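Local coordinates for histidine triad protein (Plasmodium falciparum 3D7, PDB 5CS2), which probably hydrolyses diadenosine triphosphate to AMP and ADP, as a histidine triad enzyme of the FHIT type, and binds the antimalarial natural product cyclomarin A, at residues 97-103 with 116-122. Sequence-based numbering, arbitrary orientation.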
ATOM      1  N   ASP A  97       4.919  12.541   7.812  1.00 22.07           N
ATOM      2  CA  ASP A  97       3.679  12.332   7.056  1.00 22.37           C
ATOM      3  C   ASP A  97       3.879  12.068   5.577  1.00 26.07           C
ATOM      4  O   ASP A  97       4.686  12.731   4.924  1.00 24.03           O
ATOM      5  CB  ASP A  97       2.716  13.503   7.244  1.00 24.19           C
ATOM      6  CG  ASP A  97       2.344  13.810   8.693  1.00 28.87           C
ATOM      7  OD1 ASP A  97       2.683  12.985   9.593  1.00 27.53           O
ATOM      8  OD2 ASP A  97       1.694  14.854   8.925  1.00 32.29           O
ATOM      9  N   PHE A  98       3.120  11.081   5.048  1.00 21.18           N
ATOM     10  CA  PHE A  98       3.256  10.668   3.651  1.00 20.24           C
ATOM     11  C   PHE A  98       1.911  10.312   3.070  1.00 23.21           C
ATOM     12  O   PHE A  98       1.049   9.803   3.788  1.00 22.88           O
ATOM     13  CB  PHE A  98       4.127   9.388   3.544  1.00 22.81           C
ATOM     14  CG  PHE A  98       5.492   9.514   4.163  1.00 25.83           C
ATOM     15  CD1 PHE A  98       6.560  10.016   3.425  1.00 30.43           C
ATOM     16  CD2 PHE A  98       5.685   9.241   5.507  1.00 28.86           C
ATOM     17  CE1 PHE A  98       7.803  10.218   4.021  1.00 30.92           C
ATOM     18  CE2 PHE A  98       6.933   9.444   6.106  1.00 32.18           C
ATOM     19  CZ  PHE A  98       7.978   9.926   5.354  1.00 29.69           C
ATOM     20  N   SER A  99       1.760  10.544   1.780  1.00 19.17           N
ATOM     21  CA  SER A  99       0.623  10.050   0.995  1.00 19.27           C
ATOM     22  C   SER A  99       1.202   8.832   0.276  1.00 22.20           C
ATOM     23  O   SER A  99       2.259   8.918  -0.375  1.00 21.64           O
ATOM     24  CB  SER A  99       0.123  11.072  -0.021  1.00 20.60           C
ATOM     25  OG  SER A  99      -0.475  12.189   0.606  1.00 27.96           O
ATOM     26  N   ILE A 100       0.589   7.670   0.491  1.00 16.76           N
ATOM     27  CA  ILE A 100       1.068   6.439  -0.116  1.00 17.08           C
ATOM     28  C   ILE A 100      -0.060   5.928  -0.987  1.00 19.82           C
ATOM     29  O   ILE A 100      -1.188   5.827  -0.500  1.00 19.77           O
ATOM     30  CB  ILE A 100       1.506   5.404   0.934  1.00 19.24           C
ATOM     31  CG1 ILE A 100       2.531   6.010   1.968  1.00 18.35           C
ATOM     32  CG2 ILE A 100       2.026   4.128   0.258  1.00 20.92           C
ATOM     33  CD1 ILE A 100       2.596   5.158   3.213  1.00 17.75           C
ATOM     34  N   ALA A 101       0.204   5.630  -2.266  1.00 16.90           N
ATOM     35  CA  ALA A 101      -0.928   5.206  -3.112  1.00 18.00           C
ATOM     36  C   ALA A 101      -0.557   4.381  -4.296  1.00 22.26           C
ATOM     37  O   ALA A 101       0.519   4.567  -4.867  1.00 19.45           O
ATOM     38  CB  ALA A 101      -1.714   6.403  -3.588  1.00 18.17           C
ATOM     39  N   ILE A 102      -1.513   3.500  -4.708  1.00 19.15           N
ATOM     40  CA  ILE A 102      -1.424   2.710  -5.944  1.00 18.88           C
ATOM     41  C   ILE A 102      -2.641   3.095  -6.804  1.00 21.02           C
ATOM     42  O   ILE A 102      -3.766   3.057  -6.301  1.00 20.04           O
ATOM     43  CB  ILE A 102      -1.391   1.182  -5.702  1.00 21.40           C
ATOM     44  CG1 ILE A 102      -0.238   0.763  -4.751  1.00 21.12           C
ATOM     45  CG2 ILE A 102      -1.314   0.409  -7.046  1.00 23.13           C
ATOM     46  CD1 ILE A 102      -0.209  -0.772  -4.461  1.00 22.27           C
ATOM     47  N   GLN A 103      -2.417   3.546  -8.060  1.00 19.58           N
ATOM     48  CA  GLN A 103      -3.511   3.805  -9.002  1.00 20.09           C
ATOM     49  C   GLN A 103      -3.593   2.475  -9.743  1.00 25.18           C
ATOM     50  O   GLN A 103      -2.867   2.248 -10.716  1.00 25.02           O
ATOM     51  CB  GLN A 103      -3.165   4.968  -9.965  1.00 21.49           C
ATOM     52  CG  GLN A 103      -2.884   6.269  -9.249  1.00 28.01           C
ATOM     53  CD  GLN A 103      -2.237   7.238 -10.193  1.00 36.54           C
ATOM     54  OE1 GLN A 103      -1.106   7.049 -10.634  1.00 32.87           O
ATOM     55  NE2 GLN A 103      -2.971   8.256 -10.563  1.00 29.53           N
ATOM     56  N   HIS A 116       2.723   0.284  -9.658  1.00 16.48           N
ATOM     57  CA  HIS A 116       3.704   1.128  -8.937  1.00 17.35           C
ATOM     58  C   HIS A 116       3.093   1.807  -7.715  1.00 19.43           C
ATOM     59  O   HIS A 116       1.905   2.145  -7.702  1.00 18.45           O
ATOM     60  CB  HIS A 116       4.413   2.139  -9.866  1.00 17.56           C
ATOM     61  CG  HIS A 116       3.509   3.055 -10.622  1.00 20.91           C
ATOM     62  ND1 HIS A 116       2.763   2.600 -11.701  1.00 22.62           N
ATOM     63  CD2 HIS A 116       3.291   4.376 -10.467  1.00 23.14           C
ATOM     64  CE1 HIS A 116       2.094   3.649 -12.148  1.00 22.76           C
ATOM     65  NE2 HIS A 116       2.385   4.748 -11.451  1.00 23.51           N
ATOM     66  N   ILE A 117       3.926   2.047  -6.685  1.00 14.76           N
ATOM     67  CA  ILE A 117       3.456   2.746  -5.495  1.00 14.52           C
ATOM     68  C   ILE A 117       4.054   4.140  -5.505  1.00 19.69           C
ATOM     69  O   ILE A 117       5.265   4.285  -5.738  1.00 19.62           O
ATOM     70  CB  ILE A 117       3.938   2.016  -4.209  1.00 16.98           C
ATOM     71  CG1 ILE A 117       3.426   0.554  -4.109  1.00 18.66           C
ATOM     72  CG2 ILE A 117       3.570   2.846  -2.944  1.00 18.82           C
ATOM     73  CD1 ILE A 117       3.970  -0.322  -2.907  1.00 20.69           C
ATOM     74  N   HIS A 118       3.227   5.134  -5.232  1.00 17.28           N
ATOM     75  CA  HIS A 118       3.616   6.531  -5.080  1.00 17.55           C
ATOM     76  C   HIS A 118       3.864   6.764  -3.603  1.00 22.25           C
ATOM     77  O   HIS A 118       3.031   6.377  -2.764  1.00 20.80           O
ATOM     78  CB  HIS A 118       2.489   7.480  -5.479  1.00 19.75           C
ATOM     79  CG  HIS A 118       2.169   7.435  -6.924  1.00 23.88           C
ATOM     80  ND1 HIS A 118       2.771   8.289  -7.817  1.00 25.93           N
ATOM     81  CD2 HIS A 118       1.319   6.618  -7.586  1.00 24.66           C
ATOM     82  CE1 HIS A 118       2.255   7.981  -8.998  1.00 25.37           C
ATOM     83  NE2 HIS A 118       1.377   6.981  -8.900  1.00 25.09           N
ATOM     84  N   ILE A 119       4.983   7.422  -3.271  1.00 17.26           N
ATOM     85  CA  ILE A 119       5.259   7.812  -1.881  1.00 17.02           C
ATOM     86  C   ILE A 119       5.524   9.291  -1.986  1.00 20.66           C
ATOM     87  O   ILE A 119       6.474   9.691  -2.673  1.00 20.35           O
ATOM     88  CB  ILE A 119       6.437   7.083  -1.238  1.00 19.58           C
ATOM     89  CG1 ILE A 119       6.159   5.587  -1.070  1.00 19.95           C
ATOM     90  CG2 ILE A 119       6.812   7.746   0.128  1.00 22.02           C
ATOM     91  CD1 ILE A 119       7.401   4.792  -0.639  1.00 22.94           C
ATOM     92  N   ILE A 120       4.696  10.094  -1.329  1.00 18.99           N
ATOM     93  CA  ILE A 120       4.821  11.559  -1.401  1.00 19.84           C
ATOM     94  C   ILE A 120       4.956  12.121   0.001  1.00 22.84           C
ATOM     95  O   ILE A 120       3.982  12.138   0.770  1.00 21.96           O
ATOM     96  CB  ILE A 120       3.675  12.260  -2.186  1.00 23.44           C
ATOM     97  CG1 ILE A 120       3.401  11.601  -3.560  1.00 24.14           C
ATOM     98  CG2 ILE A 120       3.967  13.776  -2.336  1.00 25.17           C
ATOM     99  CD1 ILE A 120       1.990  11.730  -4.078  1.00 31.31           C
ATOM    100  N   PRO A 121       6.124  12.684   0.335  1.00 22.15           N
ATOM    101  CA  PRO A 121       6.284  13.306   1.664  1.00 21.94           C
ATOM    102  C   PRO A 121       5.321  14.476   1.771  1.00 27.39           C
ATOM    103  O   PRO A 121       5.061  15.146   0.771  1.00 28.59           O
ATOM    104  CB  PRO A 121       7.741  13.793   1.648  1.00 23.33           C
ATOM    105  CG  PRO A 121       8.416  12.935   0.609  1.00 26.74           C
ATOM    106  CD  PRO A 121       7.365  12.796  -0.458  1.00 22.82           C
ATOM    107  N   ARG A 122       4.730  14.679   2.957  1.00 25.44           N
ATOM    108  CA  ARG A 122       3.739  15.748   3.149  1.00 25.56           C
ATOM    109  C   ARG A 122       4.113  16.720   4.282  1.00 31.24           C
ATOM    110  O   ARG A 122       4.629  16.295   5.311  1.00 31.48           O
ATOM    111  CB  ARG A 122       2.359  15.139   3.449  1.00 25.99           C
ATOM    112  CG  ARG A 122       1.780  14.232   2.350  1.00 28.34           C
ATOM    113  CD  ARG A 122       1.716  14.889   0.993  1.00 23.24           C
ATOM    114  NE  ARG A 122       0.893  16.099   0.995  1.00 24.88           N
ATOM    115  CZ  ARG A 122      -0.424  16.103   0.821  1.00 37.62           C
ATOM    116  NH1 ARG A 122      -1.078  14.964   0.611  1.00 27.84           N
ATOM    117  NH2 ARG A 122      -1.100  17.246   0.847  1.00 30.82           N
TER
HETATM  118  O   HOH W   1       0.202   3.731  -9.145  1.00 22.93           O
HETATM  119  O   HOH W   2      -0.148   1.218 -10.707  1.00 26.54           O
HETATM  120  O   HOH W   3       0.288   6.045 -13.279  1.00 36.56           O
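This is an antiparallel strand pairing, the two arms of a beta hairpin at one side of the HIT-domain sheet. Strand 116-122 lies between 97-103 and strand 56-60, while 97-103 pairs along its other edge with a strand of the second subunit, so the sheet continues through the dimer. Two hydrogen-bonded pairs set the register: Ser99 N to Ile120 O and Ile120 N to Ser99 O, both 2.9 Å, then Ala101 N to His118 O at 3.0 Å and His118 N to Ala101 O at 2.8 Å. Past Ile102 and Ile117 the strands splay, and at Gln103 and His116 water takes over: one water accepts from Gln103 N (2.8 Å) and donates to His116 O (2.7 Å). Ile100, Ile117 and Ile119 face helix 72-93, with Ile100 CG2 3.8 Å from Ile117 CG2. The other face is mixed: Ile120 and Ala101 lie among Ser99, His118 and Arg122. There Arg122 NH1 donates to Ser99 OG (2.8 Å), its guanidinium also forming a salt bridge with Asp126, and His118 NE2 reaches Gln103 OE1 in a weak bond of 3.0 Å while its ND1 bonds to His55. His116, predicted to carry the AMP intermediate, is held through ND1 by the backbone O of His114. With Gln103 and His118 predicted to bind substrate, this end of the hairpin probably lines the catalytic pocket.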